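Dehydroquinate synthase (PDB 1UJN) probably catalyses the metal- and NAD-dependent conversion of 3-deoxy-D-arabino-heptulosonate 7-phosphate to 3-dehydroquinate, the second step of the chorismate pathway. Local coordinates at residues Thr119-Val124 with Leu171-Lys176; Ile123-Val128 with Ala208-Val213; Ala154-Leu159 with Arg198-Leu203; Glu184-Val189 with Ala204-Val209; His247-Ala252 with Leu279-Pro284. One frame throughout, in Å; residues are numbered along the deposited sequence.

Contact 1: residues Thr119-Val124 with Leu171-Lys176; sequences TTLAIV and LVEAFK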
# COMPACT_ATOMS: atom_id res chain seq x y z
N THR A 119 -14.17 -16.61 -11.93
CA THR A 119 -15.36 -16.00 -12.52
C THR A 119 -14.90 -15.36 -13.83
O THR A 119 -13.72 -15.09 -14.01
CB THR A 119 -15.98 -14.89 -11.64
OG1 THR A 119 -15.10 -13.76 -11.59
CG2 THR A 119 -16.25 -15.40 -10.23
N THR A 120 -15.83 -15.14 -14.76
CA THR A 120 -15.44 -14.53 -16.03
C THR A 120 -15.02 -13.07 -15.82
O THR A 120 -14.07 -12.59 -16.43
CB THR A 120 -16.58 -14.58 -17.06
OG1 THR A 120 -17.81 -14.20 -16.44
CG2 THR A 120 -16.72 -16.00 -17.61
N LEU A 121 -15.73 -12.38 -14.94
CA LEU A 121 -15.40 -10.98 -14.66
C LEU A 121 -13.98 -10.88 -14.11
O LEU A 121 -13.24 -9.96 -14.46
CB LEU A 121 -16.40 -10.38 -13.67
CG LEU A 121 -16.21 -8.91 -13.28
CD1 LEU A 121 -16.21 -8.04 -14.53
CD2 LEU A 121 -17.33 -8.48 -12.33
N ALA A 122 -13.59 -11.82 -13.25
CA ALA A 122 -12.25 -11.78 -12.67
C ALA A 122 -11.19 -12.07 -13.74
O ALA A 122 -10.11 -11.49 -13.72
CB ALA A 122 -12.13 -12.78 -11.53
N ILE A 123 -11.52 -12.96 -14.67
CA ILE A 123 -10.59 -13.30 -15.74
C ILE A 123 -10.42 -12.13 -16.71
O ILE A 123 -9.30 -11.71 -17.02
CB ILE A 123 -11.08 -14.53 -16.55
CG1 ILE A 123 -11.10 -15.77 -15.65
CG2 ILE A 123 -10.18 -14.76 -17.77
CD1 ILE A 123 -11.63 -17.03 -16.34
N VAL A 124 -11.54 -11.58 -17.17
CA VAL A 124 -11.55 -10.49 -18.15
C VAL A 124 -11.15 -9.12 -17.61
O VAL A 124 -10.50 -8.35 -18.31
CB VAL A 124 -12.96 -10.35 -18.81
CG1 VAL A 124 -13.00 -9.15 -19.75
CG2 VAL A 124 -13.28 -11.62 -19.58
N LEU A 171 -18.91 -11.67 -19.59
CA LEU A 171 -18.89 -11.55 -21.03
C LEU A 171 -19.24 -10.13 -21.47
O LEU A 171 -18.89 -9.71 -22.56
CB LEU A 171 -19.86 -12.56 -21.66
CG LEU A 171 -19.56 -14.02 -21.30
CD1 LEU A 171 -20.31 -14.95 -22.25
CD2 LEU A 171 -18.07 -14.29 -21.39
N VAL A 172 -19.94 -9.39 -20.60
CA VAL A 172 -20.30 -8.01 -20.91
C VAL A 172 -19.04 -7.16 -20.97
O VAL A 172 -18.88 -6.32 -21.86
CB VAL A 172 -21.25 -7.42 -19.84
CG1 VAL A 172 -21.42 -5.91 -20.06
CG2 VAL A 172 -22.60 -8.10 -19.92
N GLU A 173 -18.13 -7.40 -20.02
CA GLU A 173 -16.88 -6.66 -19.96
C GLU A 173 -16.04 -6.95 -21.20
O GLU A 173 -15.35 -6.06 -21.72
CB GLU A 173 -16.10 -7.07 -18.71
CG GLU A 173 -15.43 -5.92 -17.98
CD GLU A 173 -16.43 -4.97 -17.33
OE1 GLU A 173 -16.73 -5.14 -16.13
OE2 GLU A 173 -16.93 -4.06 -18.02
N ALA A 174 -16.09 -8.19 -21.68
CA ALA A 174 -15.34 -8.58 -22.88
C ALA A 174 -15.93 -7.83 -24.07
O ALA A 174 -15.21 -7.33 -24.93
CB ALA A 174 -15.46 -10.09 -23.09
N PHE A 175 -17.26 -7.76 -24.10
CA PHE A 175 -18.00 -7.07 -25.15
C PHE A 175 -17.53 -5.62 -25.18
O PHE A 175 -17.32 -5.04 -26.24
CB PHE A 175 -19.49 -7.13 -24.84
CG PHE A 175 -20.37 -6.51 -25.89
CD1 PHE A 175 -20.97 -7.30 -26.87
CD2 PHE A 175 -20.59 -5.14 -25.90
CE1 PHE A 175 -21.79 -6.73 -27.84
CE2 PHE A 175 -21.41 -4.56 -26.87
CZ PHE A 175 -22.01 -5.36 -27.84
N LYS A 176 -17.39 -5.04 -23.99
CA LYS A 176 -16.94 -3.66 -23.85
C LYS A 176 -15.56 -3.49 -24.50
O LYS A 176 -15.31 -2.52 -25.22
CB LYS A 176 -16.88 -3.29 -22.37
CG LYS A 176 -16.54 -1.83 -22.11
CD LYS A 176 -16.26 -1.60 -20.62
CE LYS A 176 -14.99 -2.32 -20.20
NZ LYS A 176 -14.64 -2.03 -18.78
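K176 NZ is gripped by E173 OE2 and L227 O, while the other carboxylate oxygen of E173, OE1, meets L121 across this contact. The salt bridge from K176 NZ to E173 OE2 is 3.2 Å long, and NZ lies well above the carboxylate plane. The contact joins the Rossmann-like N-terminal part, through helix 120-126, to helix 164-181 of the helical C-terminal part. The local axes approach to 8.8 Å at an angle of 31°. The bend of E173 at chi2 (68°) turns CD aside. E173 OE1 lies 3.4 Å from L121 CD1, and the two side chains cross obliquely. V124 points at the same helix. Its CG1 is 3.8 Å from A174 N and 3.9 Å from E173 CB. T120 CG2 lies 4.4 Å from L171 CD2, while T120 OG1 bonds to F167 O. E173, with H231 and H247, is a predicted zinc ligand. An alanine in place of E173 would probably leave K176 without its salt-bridge partner, L121 CD1 without the packing of the glutamate's outer atoms, and the predicted zinc site one ligand short. T119, at the start of helix 120-126, is a predicted NAD ligand. It is also the N-cap of that helix: its OG1 accepts a bond from A122 N at 3.0 Å, with an N-H...O angle of 151°.

Contact 2: residues Ile123-Val128 with Ala208-Val213; sequences IVDASV and AVKVRV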
# COMPACT_ATOMS: atom_id res chain seq x y z
N ILE A 123 -11.52 -12.96 -14.67
CA ILE A 123 -10.59 -13.30 -15.74
C ILE A 123 -10.42 -12.13 -16.71
O ILE A 123 -9.30 -11.71 -17.02
CB ILE A 123 -11.08 -14.53 -16.55
CG1 ILE A 123 -11.10 -15.77 -15.65
CG2 ILE A 123 -10.18 -14.76 -17.77
CD1 ILE A 123 -11.63 -17.03 -16.34
N VAL A 124 -11.54 -11.58 -17.17
CA VAL A 124 -11.55 -10.49 -18.15
C VAL A 124 -11.15 -9.12 -17.61
O VAL A 124 -10.50 -8.35 -18.31
CB VAL A 124 -12.96 -10.35 -18.81
CG1 VAL A 124 -13.00 -9.15 -19.75
CG2 VAL A 124 -13.28 -11.62 -19.58
N ASP A 125 -11.50 -8.84 -16.36
CA ASP A 125 -11.22 -7.53 -15.79
C ASP A 125 -10.17 -7.45 -14.68
O ASP A 125 -9.33 -6.55 -14.68
CB ASP A 125 -12.53 -6.92 -15.32
CG ASP A 125 -12.42 -5.44 -15.03
OD1 ASP A 125 -11.85 -4.71 -15.88
OD2 ASP A 125 -12.90 -5.00 -13.96
N ALA A 126 -10.20 -8.38 -13.74
CA ALA A 126 -9.26 -8.34 -12.62
C ALA A 126 -7.83 -8.81 -12.89
O ALA A 126 -6.94 -8.55 -12.08
CB ALA A 126 -9.84 -9.10 -11.43
N SER A 127 -7.59 -9.48 -14.02
CA SER A 127 -6.26 -9.99 -14.35
C SER A 127 -5.25 -8.94 -14.77
O SER A 127 -4.04 -9.21 -14.77
CB SER A 127 -6.37 -11.04 -15.46
OG SER A 127 -7.00 -10.48 -16.61
N VAL A 128 -5.73 -7.76 -15.13
CA VAL A 128 -4.87 -6.66 -15.57
C VAL A 128 -5.22 -5.36 -14.85
O VAL A 128 -6.39 -5.09 -14.59
CB VAL A 128 -5.04 -6.43 -17.10
CG1 VAL A 128 -4.13 -5.31 -17.57
CG2 VAL A 128 -4.76 -7.73 -17.85
N ALA A 208 -6.40 -10.01 -23.73
CA ALA A 208 -5.38 -9.39 -24.58
C ALA A 208 -5.70 -7.93 -24.89
O ALA A 208 -4.79 -7.11 -25.01
CB ALA A 208 -5.22 -10.19 -25.86
N VAL A 209 -6.98 -7.60 -25.02
CA VAL A 209 -7.36 -6.23 -25.31
C VAL A 209 -7.05 -5.29 -24.14
O VAL A 209 -6.55 -4.18 -24.34
CB VAL A 209 -8.85 -6.10 -25.68
CG1 VAL A 209 -9.23 -4.64 -25.87
CG2 VAL A 209 -9.14 -6.88 -26.95
N LYS A 210 -7.36 -5.72 -22.92
CA LYS A 210 -7.08 -4.87 -21.77
C LYS A 210 -5.58 -4.73 -21.58
O LYS A 210 -5.10 -3.70 -21.13
CB LYS A 210 -7.73 -5.41 -20.49
CG LYS A 210 -7.58 -4.44 -19.32
CD LYS A 210 -8.40 -4.82 -18.09
CE LYS A 210 -8.24 -3.74 -17.02
NZ LYS A 210 -8.95 -4.05 -15.74
N VAL A 211 -4.83 -5.78 -21.92
CA VAL A 211 -3.38 -5.70 -21.78
C VAL A 211 -2.83 -4.59 -22.68
O VAL A 211 -2.05 -3.75 -22.23
CB VAL A 211 -2.70 -7.03 -22.16
CG1 VAL A 211 -1.19 -6.83 -22.25
CG2 VAL A 211 -3.02 -8.10 -21.11
N ARG A 212 -3.24 -4.58 -23.95
CA ARG A 212 -2.77 -3.58 -24.90
C ARG A 212 -3.10 -2.15 -24.50
O ARG A 212 -2.21 -1.29 -24.44
CB ARG A 212 -3.35 -3.84 -26.29
CG ARG A 212 -2.81 -5.08 -26.97
CD ARG A 212 -2.94 -4.95 -28.49
NE ARG A 212 -4.32 -4.75 -28.91
CZ ARG A 212 -5.26 -5.70 -28.88
NH1 ARG A 212 -4.97 -6.91 -28.44
NH2 ARG A 212 -6.49 -5.42 -29.29
N VAL A 213 -4.37 -1.89 -24.24
CA VAL A 213 -4.82 -0.56 -23.85
C VAL A 213 -4.08 -0.05 -22.61
O VAL A 213 -3.70 1.12 -22.54
CB VAL A 213 -6.33 -0.56 -23.55
CG1 VAL A 213 -6.77 0.82 -23.12
CG2 VAL A 213 -7.10 -1.02 -24.78
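K210 reaches D125 and V128 with a fully extended side chain. Its CG is anti to the backbone N (chi1 -173°), and each later torsion is also close to anti. NZ ends among three oxygens. The bond from K210 NZ to D125 O is 2.7 Å long and lies in the carbonyl plane, on a lone pair. D125 OD1 forms a salt bridge with K210 NZ at 3.0 Å and is met from above the carboxylate plane. V128 O also accepts from K210 NZ, at 3.0 Å, with the donor above the carbonyl plane. D125 CG is anti to its own backbone N (chi1 -166°). D125 thus offers NZ both its backbone and its side chain, and this grip should fix the ammonium group in place.

V128 covers the aliphatic part of the lysine. The two side chains run side by side, pointing opposite ways, with V128 CB 3.9 Å from K210 CD. V128 CG2 also meets V211 CG2 at 3.7 Å, the two valines crossing at about a right angle. The salt bridge and hydrogen bonds join the N-terminal and C-terminal parts. Around them, H177 of helix 164-181 touches V124, V209 and K210. On the sheet side, strand 151-155 touches I123 through A154 and S127 through V152.

Contact 3: residues Ala154-Leu159 with Arg198-Leu203; sequences AELRAL and RLEAFL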
# COMPACT_ATOMS: atom_id res chain seq x y z
N ALA A 154 -6.10 -18.93 -14.81
CA ALA A 154 -7.54 -19.11 -14.97
C ALA A 154 -7.89 -20.51 -15.45
O ALA A 154 -7.77 -20.82 -16.64
CB ALA A 154 -8.09 -18.08 -15.96
N GLU A 155 -8.31 -21.35 -14.51
CA GLU A 155 -8.69 -22.72 -14.79
C GLU A 155 -10.14 -22.72 -15.25
O GLU A 155 -11.04 -22.52 -14.44
CB GLU A 155 -8.55 -23.56 -13.52
CG GLU A 155 -9.02 -24.99 -13.66
CD GLU A 155 -8.40 -25.68 -14.85
OE1 GLU A 155 -7.16 -25.78 -14.90
OE2 GLU A 155 -9.17 -26.13 -15.74
N LEU A 156 -10.35 -22.93 -16.54
CA LEU A 156 -11.70 -22.92 -17.08
C LEU A 156 -12.62 -23.98 -16.47
O LEU A 156 -13.83 -23.79 -16.41
CB LEU A 156 -11.64 -23.06 -18.61
CG LEU A 156 -10.82 -21.94 -19.28
CD1 LEU A 156 -10.79 -22.14 -20.79
CD2 LEU A 156 -11.43 -20.59 -18.93
N ARG A 157 -12.05 -25.09 -16.00
CA ARG A 157 -12.89 -26.11 -15.41
C ARG A 157 -13.61 -25.56 -14.18
O ARG A 157 -14.62 -26.08 -13.73
CB ARG A 157 -12.00 -27.29 -15.01
CG ARG A 157 -12.80 -28.44 -14.41
CD ARG A 157 -11.96 -29.72 -14.28
NE ARG A 157 -10.63 -29.41 -13.76
CZ ARG A 157 -10.48 -29.38 -12.43
NH1 ARG A 157 -11.51 -29.63 -11.64
NH2 ARG A 157 -9.28 -29.10 -11.90
N ALA A 158 -13.10 -24.46 -13.64
CA ALA A 158 -13.71 -23.83 -12.48
C ALA A 158 -14.95 -22.99 -12.82
O ALA A 158 -15.78 -22.74 -11.95
CB ALA A 158 -12.68 -22.96 -11.75
N LEU A 159 -15.07 -22.57 -14.07
CA LEU A 159 -16.21 -21.75 -14.50
C LEU A 159 -17.51 -22.53 -14.68
O LEU A 159 -18.59 -21.94 -14.81
CB LEU A 159 -15.90 -21.05 -15.82
CG LEU A 159 -14.74 -20.04 -15.86
CD1 LEU A 159 -14.54 -19.57 -17.29
CD2 LEU A 159 -15.05 -18.88 -14.93
N ARG A 198 -15.16 -22.86 -27.76
CA ARG A 198 -14.45 -21.68 -28.24
C ARG A 198 -14.27 -20.63 -27.14
O ARG A 198 -13.72 -19.56 -27.37
CB ARG A 198 -15.20 -21.06 -29.43
CG ARG A 198 -16.42 -20.22 -29.06
CD ARG A 198 -17.15 -19.78 -30.32
NE ARG A 198 -18.15 -18.74 -30.06
CZ ARG A 198 -17.87 -17.45 -29.90
NH1 ARG A 198 -16.61 -17.02 -29.97
NH2 ARG A 198 -18.84 -16.58 -29.68
N LEU A 199 -14.73 -20.95 -25.93
CA LEU A 199 -14.63 -20.02 -24.81
C LEU A 199 -13.19 -19.64 -24.48
O LEU A 199 -12.88 -18.46 -24.28
CB LEU A 199 -15.29 -20.61 -23.56
CG LEU A 199 -15.24 -19.70 -22.32
CD1 LEU A 199 -15.99 -18.42 -22.60
CD2 LEU A 199 -15.87 -20.42 -21.12
N GLU A 200 -12.30 -20.62 -24.42
CA GLU A 200 -10.90 -20.34 -24.10
C GLU A 200 -10.31 -19.24 -24.99
O GLU A 200 -9.73 -18.28 -24.49
CB GLU A 200 -10.05 -21.61 -24.23
CG GLU A 200 -8.55 -21.36 -24.20
CD GLU A 200 -7.73 -22.64 -24.25
OE1 GLU A 200 -6.61 -22.61 -24.81
OE2 GLU A 200 -8.18 -23.67 -23.72
N ALA A 201 -10.47 -19.39 -26.30
CA ALA A 201 -9.94 -18.40 -27.24
C ALA A 201 -10.62 -17.04 -27.07
O ALA A 201 -9.98 -15.99 -27.22
CB ALA A 201 -10.13 -18.90 -28.68
N PHE A 202 -11.91 -17.05 -26.77
CA PHE A 202 -12.66 -15.81 -26.58
C PHE A 202 -12.13 -15.06 -25.35
O PHE A 202 -11.87 -13.86 -25.41
CB PHE A 202 -14.15 -16.10 -26.38
CG PHE A 202 -14.98 -14.86 -26.18
CD1 PHE A 202 -15.55 -14.20 -27.27
CD2 PHE A 202 -15.16 -14.32 -24.91
CE1 PHE A 202 -16.28 -13.03 -27.10
CE2 PHE A 202 -15.89 -13.15 -24.73
CZ PHE A 202 -16.45 -12.50 -25.82
N LEU A 203 -11.97 -15.77 -24.24
CA LEU A 203 -11.48 -15.14 -23.01
C LEU A 203 -10.05 -14.62 -23.17
O LEU A 203 -9.73 -13.52 -22.69
CB LEU A 203 -11.57 -16.11 -21.83
CG LEU A 203 -13.00 -16.38 -21.34
CD1 LEU A 203 -13.00 -17.43 -20.25
CD2 LEU A 203 -13.63 -15.09 -20.83
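L156 and E200 form the nearest CA pair, 7.5 Å apart, where strand 151-155 gives way to a helix-like turn at 156-159 that faces the first turn of helix 199-216. Backbone bonds A158 N to E155 O and L159 N to L156 O keep this turn coiled. L156 and L159 both point at the helix.

L156 divides its two methyls. Its CG lies beside the backbone N (chi1 -59°), and both methyls meet the helix. L156 CD1 rests 3.6 Å from E200 CB, the side chains crossing at about a right angle. L156 CD2 lies 3.8 Å from L203 CD1, and these two leucines lie alongside each other, pointing opposite ways. L159 uses one methyl for two partners. Its CD1 meets L203 CD1 tip to tip at 4.0 Å. The same L159 CD1 lies 4.1 Å from L199 CD2. L203 CD1 is likewise shared, since it touches a methyl of L156 and a methyl of L159.

E200 brings only its aliphatic part to the contact. Its CB makes the closest approach, and CG lies a little farther from the same methyl of L156. The extended chain carries OE1 on to M1 N and Q2 NE2.

L159 also touches I123, and L203 touches V124, so helix 120-126 closes over the leucines. The contact is buried leucine packing between the end of a parallel strand in a Rossmann-like sheet and the start of a helix of the C-terminal part, and it joins the two parts of this dehydroquinate synthase.

Contact 4: residues Glu184-Val189 with Ala204-Val209; sequences EALLKV and ARAVAV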
# COMPACT_ATOMS: atom_id res chain seq x y z
N GLU A 184 -14.45 -7.07 -33.57
CA GLU A 184 -15.77 -7.65 -33.82
C GLU A 184 -15.96 -9.02 -33.15
O GLU A 184 -17.08 -9.38 -32.78
CB GLU A 184 -15.99 -7.79 -35.33
CG GLU A 184 -17.38 -8.26 -35.74
CD GLU A 184 -18.41 -7.15 -35.71
OE1 GLU A 184 -18.16 -6.07 -36.30
OE2 GLU A 184 -19.49 -7.35 -35.10
N ALA A 185 -14.88 -9.77 -33.01
CA ALA A 185 -14.94 -11.10 -32.40
C ALA A 185 -15.43 -11.06 -30.95
O ALA A 185 -16.12 -11.97 -30.49
CB ALA A 185 -13.58 -11.77 -32.48
N LEU A 186 -15.06 -10.00 -30.23
CA LEU A 186 -15.46 -9.87 -28.83
C LEU A 186 -16.91 -9.45 -28.66
O LEU A 186 -17.43 -9.43 -27.54
CB LEU A 186 -14.52 -8.89 -28.12
CG LEU A 186 -13.12 -9.44 -27.90
CD1 LEU A 186 -12.21 -8.38 -27.32
CD2 LEU A 186 -13.21 -10.65 -26.96
N LEU A 187 -17.58 -9.11 -29.76
CA LEU A 187 -18.98 -8.71 -29.69
C LEU A 187 -19.88 -9.93 -29.89
O LEU A 187 -21.10 -9.85 -29.72
CB LEU A 187 -19.29 -7.65 -30.76
CG LEU A 187 -18.44 -6.38 -30.77
CD1 LEU A 187 -18.98 -5.42 -31.82
CD2 LEU A 187 -18.46 -5.72 -29.39
N LYS A 188 -19.27 -11.05 -30.24
CA LYS A 188 -19.98 -12.30 -30.49
C LYS A 188 -20.01 -13.15 -29.22
O LYS A 188 -19.06 -13.89 -28.93
CB LYS A 188 -19.27 -13.05 -31.62
CG LYS A 188 -19.89 -14.38 -32.03
CD LYS A 188 -19.02 -15.05 -33.10
CE LYS A 188 -19.60 -16.38 -33.57
NZ LYS A 188 -20.87 -16.21 -34.33
N VAL A 189 -21.11 -13.06 -28.47
CA VAL A 189 -21.25 -13.79 -27.20
C VAL A 189 -22.51 -14.65 -27.05
O VAL A 189 -22.54 -15.55 -26.21
CB VAL A 189 -21.23 -12.80 -26.01
CG1 VAL A 189 -19.96 -11.96 -26.05
CG2 VAL A 189 -22.46 -11.91 -26.07
N ALA A 204 -9.21 -15.39 -23.84
CA ALA A 204 -7.83 -14.97 -24.07
C ALA A 204 -7.83 -13.71 -24.91
O ALA A 204 -7.03 -12.80 -24.69
CB ALA A 204 -7.06 -16.08 -24.78
N ARG A 205 -8.73 -13.64 -25.88
CA ARG A 205 -8.81 -12.46 -26.73
C ARG A 205 -9.26 -11.26 -25.90
O ARG A 205 -8.75 -10.15 -26.07
CB ARG A 205 -9.78 -12.70 -27.89
CG ARG A 205 -9.93 -11.51 -28.82
CD ARG A 205 -10.83 -11.82 -30.01
NE ARG A 205 -10.15 -12.65 -31.00
CZ ARG A 205 -9.20 -12.20 -31.82
NH1 ARG A 205 -8.82 -10.93 -31.79
NH2 ARG A 205 -8.63 -13.03 -32.69
N ALA A 206 -10.21 -11.48 -25.00
CA ALA A 206 -10.74 -10.41 -24.16
C ALA A 206 -9.64 -9.83 -23.26
O ALA A 206 -9.51 -8.61 -23.13
CB ALA A 206 -11.89 -10.93 -23.31
N VAL A 207 -8.86 -10.70 -22.64
CA VAL A 207 -7.78 -10.25 -21.76
C VAL A 207 -6.72 -9.50 -22.55
O VAL A 207 -6.20 -8.47 -22.10
CB VAL A 207 -7.11 -11.43 -21.03
CG1 VAL A 207 -6.01 -10.90 -20.12
CG2 VAL A 207 -8.14 -12.20 -20.21
N ALA A 208 -6.40 -10.01 -23.73
CA ALA A 208 -5.38 -9.39 -24.58
C ALA A 208 -5.70 -7.93 -24.89
O ALA A 208 -4.79 -7.11 -25.01
CB ALA A 208 -5.22 -10.19 -25.86
N VAL A 209 -6.98 -7.60 -25.02
CA VAL A 209 -7.36 -6.23 -25.31
C VAL A 209 -7.05 -5.29 -24.14
O VAL A 209 -6.55 -4.18 -24.34
CB VAL A 209 -8.85 -6.10 -25.68
CG1 VAL A 209 -9.23 -4.64 -25.87
CG2 VAL A 209 -9.14 -6.88 -26.95
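L186 packs into helix 199-216 over R205, A206 and V209. Its CD1 lies 3.4 Å from V209 CG2, tighter than usual for two carbons, and these side chains pass side by side with opposite directions. Its CD2 covers the backbone at A206, 3.7 Å from A206 N and 3.9 Å from A206 CB. L186 CG is 3.9 Å from R205 CG. A185 adds its CB, 3.7 Å from R205 CD.

Next come the neighbours of these groups. F202 touches L186. R205 starts out extended and then bends at chi3 (-76°), which places NE 3.8 Å from A185 CB. Beyond NE, R205 NH1 forms a salt bridge with D183 OD2, just before the loop segment. The backbone bond L187 N to E184 O helps coil the loop. On the helix, A206 O bonds to H177 ND1, and A206 CB touches A174, so helix 164-181 backs the same turn.

The loop between helices 164-181 and 199-216 thus folds back on the second helix, within the helical C-terminal part. The two segments share no hydrogen bond. They are joined by carbon packing: L186 is buried, and the CG and CD of the exposed R205 lie against its CG. The methylenes of R205 pack like a hydrocarbon, while its guanidinium pairs with D183.

Contact 5: residues His247-Ala252 with Leu279-Pro284; sequences HGMAVA and LWLSPP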
# COMPACT_ATOMS: atom_id res chain seq x y z
N HIS A 247 -22.73 -5.40 -11.08
CA HIS A 247 -21.87 -4.55 -11.88
C HIS A 247 -21.95 -4.77 -13.39
O HIS A 247 -22.11 -3.82 -14.16
CB HIS A 247 -20.41 -4.71 -11.45
CG HIS A 247 -19.46 -3.82 -12.19
ND1 HIS A 247 -19.43 -2.45 -11.99
CD2 HIS A 247 -18.53 -4.09 -13.13
CE1 HIS A 247 -18.52 -1.92 -12.79
NE2 HIS A 247 -17.95 -2.89 -13.48
N GLY A 248 -21.85 -6.03 -13.81
CA GLY A 248 -21.91 -6.34 -15.23
C GLY A 248 -23.21 -5.94 -15.88
O GLY A 248 -23.24 -5.53 -17.05
N MET A 249 -24.31 -6.05 -15.14
CA MET A 249 -25.61 -5.69 -15.67
C MET A 249 -25.66 -4.18 -15.84
O MET A 249 -26.17 -3.68 -16.84
CB MET A 249 -26.71 -6.17 -14.73
CG MET A 249 -26.73 -7.68 -14.53
SD MET A 249 -26.91 -8.59 -16.08
CE MET A 249 -27.18 -10.28 -15.48
N ALA A 250 -25.12 -3.46 -14.86
CA ALA A 250 -25.10 -2.01 -14.90
C ALA A 250 -24.29 -1.54 -16.11
O ALA A 250 -24.66 -0.58 -16.78
CB ALA A 250 -24.50 -1.46 -13.62
N VAL A 251 -23.18 -2.22 -16.37
CA VAL A 251 -22.34 -1.86 -17.51
C VAL A 251 -23.11 -2.05 -18.81
O VAL A 251 -23.05 -1.19 -19.69
CB VAL A 251 -21.07 -2.73 -17.56
CG1 VAL A 251 -20.32 -2.49 -18.87
CG2 VAL A 251 -20.17 -2.39 -16.37
N ALA A 252 -23.85 -3.15 -18.92
CA ALA A 252 -24.63 -3.42 -20.12
C ALA A 252 -25.60 -2.27 -20.38
O ALA A 252 -25.75 -1.81 -21.52
CB ALA A 252 -25.39 -4.73 -19.98
N LEU A 279 -30.59 -8.64 -24.81
CA LEU A 279 -31.59 -9.70 -24.90
C LEU A 279 -30.99 -11.01 -24.41
O LEU A 279 -31.62 -11.78 -23.69
CB LEU A 279 -32.09 -9.86 -26.33
CG LEU A 279 -32.94 -8.72 -26.88
CD1 LEU A 279 -33.43 -9.07 -28.27
CD2 LEU A 279 -34.12 -8.47 -25.95
N TRP A 280 -29.75 -11.26 -24.81
CA TRP A 280 -29.03 -12.46 -24.41
C TRP A 280 -28.73 -12.41 -22.91
O TRP A 280 -28.80 -13.42 -22.21
CB TRP A 280 -27.72 -12.54 -25.20
CG TRP A 280 -26.77 -13.58 -24.73
CD1 TRP A 280 -26.82 -14.92 -24.98
CD2 TRP A 280 -25.60 -13.36 -23.93
NE1 TRP A 280 -25.75 -15.55 -24.40
CE2 TRP A 280 -24.99 -14.62 -23.74
CE3 TRP A 280 -25.01 -12.23 -23.36
CZ2 TRP A 280 -23.81 -14.78 -23.00
CZ3 TRP A 280 -23.84 -12.38 -22.62
CH2 TRP A 280 -23.25 -13.65 -22.45
N LEU A 281 -28.40 -11.21 -22.43
CA LEU A 281 -28.06 -11.02 -21.02
C LEU A 281 -29.23 -11.14 -20.06
O LEU A 281 -29.08 -11.71 -18.97
CB LEU A 281 -27.40 -9.65 -20.85
CG LEU A 281 -26.74 -9.34 -19.50
CD1 LEU A 281 -25.59 -10.31 -19.26
CD2 LEU A 281 -26.24 -7.91 -19.49
N SER A 282 -30.39 -10.62 -20.45
CA SER A 282 -31.58 -10.64 -19.61
C SER A 282 -31.30 -9.98 -18.27
O SER A 282 -31.45 -10.60 -17.21
CB SER A 282 -32.07 -12.08 -19.39
OG SER A 282 -32.63 -12.61 -20.57
N PRO A 283 -30.88 -8.70 -18.29
CA PRO A 283 -30.58 -7.96 -17.07
C PRO A 283 -31.83 -7.75 -16.22
O PRO A 283 -32.94 -7.72 -16.73
CB PRO A 283 -30.01 -6.65 -17.60
CG PRO A 283 -30.79 -6.44 -18.85
CD PRO A 283 -30.76 -7.83 -19.47
N PRO A 284 -31.66 -7.60 -14.90
CA PRO A 284 -32.84 -7.38 -14.05
C PRO A 284 -33.47 -6.02 -14.33
O PRO A 284 -32.76 -5.02 -14.52
CB PRO A 284 -32.27 -7.49 -12.64
CG PRO A 284 -30.86 -6.99 -12.79
CD PRO A 284 -30.43 -7.65 -14.09
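M249 lies against L281, P283 and P284, where helix 247-264 of the helical C-terminal part packs on the end of helix 271-281. The nearest CA pair is M249 and P283, 5.6 Å apart. S282, with positive phi, takes the chain out of the helix, and the two prolines follow it.

Sulfur contacts come first. The M249 chain bends at chi2 (-57°), which places SD. M249 SD lies 3.5 Å from L281 CG and equally near L281 CD2. M249 SD is also 4.0 Å from P283 CB.

Carbon contacts follow. M249 CG is 3.7 Å from P284 CD. The methyl M249 CE lies near L281 CD1, at 4.1 Å.

Polar bonds lie around the packing. P284 O accepts from Y253 OH. H247, on the first turn of helix 247-264, is a predicted zinc ligand.

L281 also touches K168 and V172 of helix 164-181, so three helices meet at this leucine. An alanine here would probably open a gap between the helices and leave M249 SD and A252 CB without their leucine partner. The packing is tight at one point: A252 CB and L281 CD2 are only 3.3 Å apart.

How the contacts relate
From the N terminus, contact 1 opens on helix 120-126 and closes on helix 164-181. Contact 2 starts on the same helix and closes later, on helix 199-216. Contact 3 opens at the end of strand 151-155, before contact 1 has closed, so these two cross; it lies wholly within the span of contact 2. Contact 4 opens in the loop after helix 164-181 and crosses contact 3. It closes on the same helix as contact 2, overlapping it at A208 and V209. Contact 5 closes a separate, later loop. Contacts 1, 2 and 3 tie the N-terminal to the C-terminal part; contacts 4 and 5 lie within the latter. E173 and H247 bring contacts 1 and 5 together.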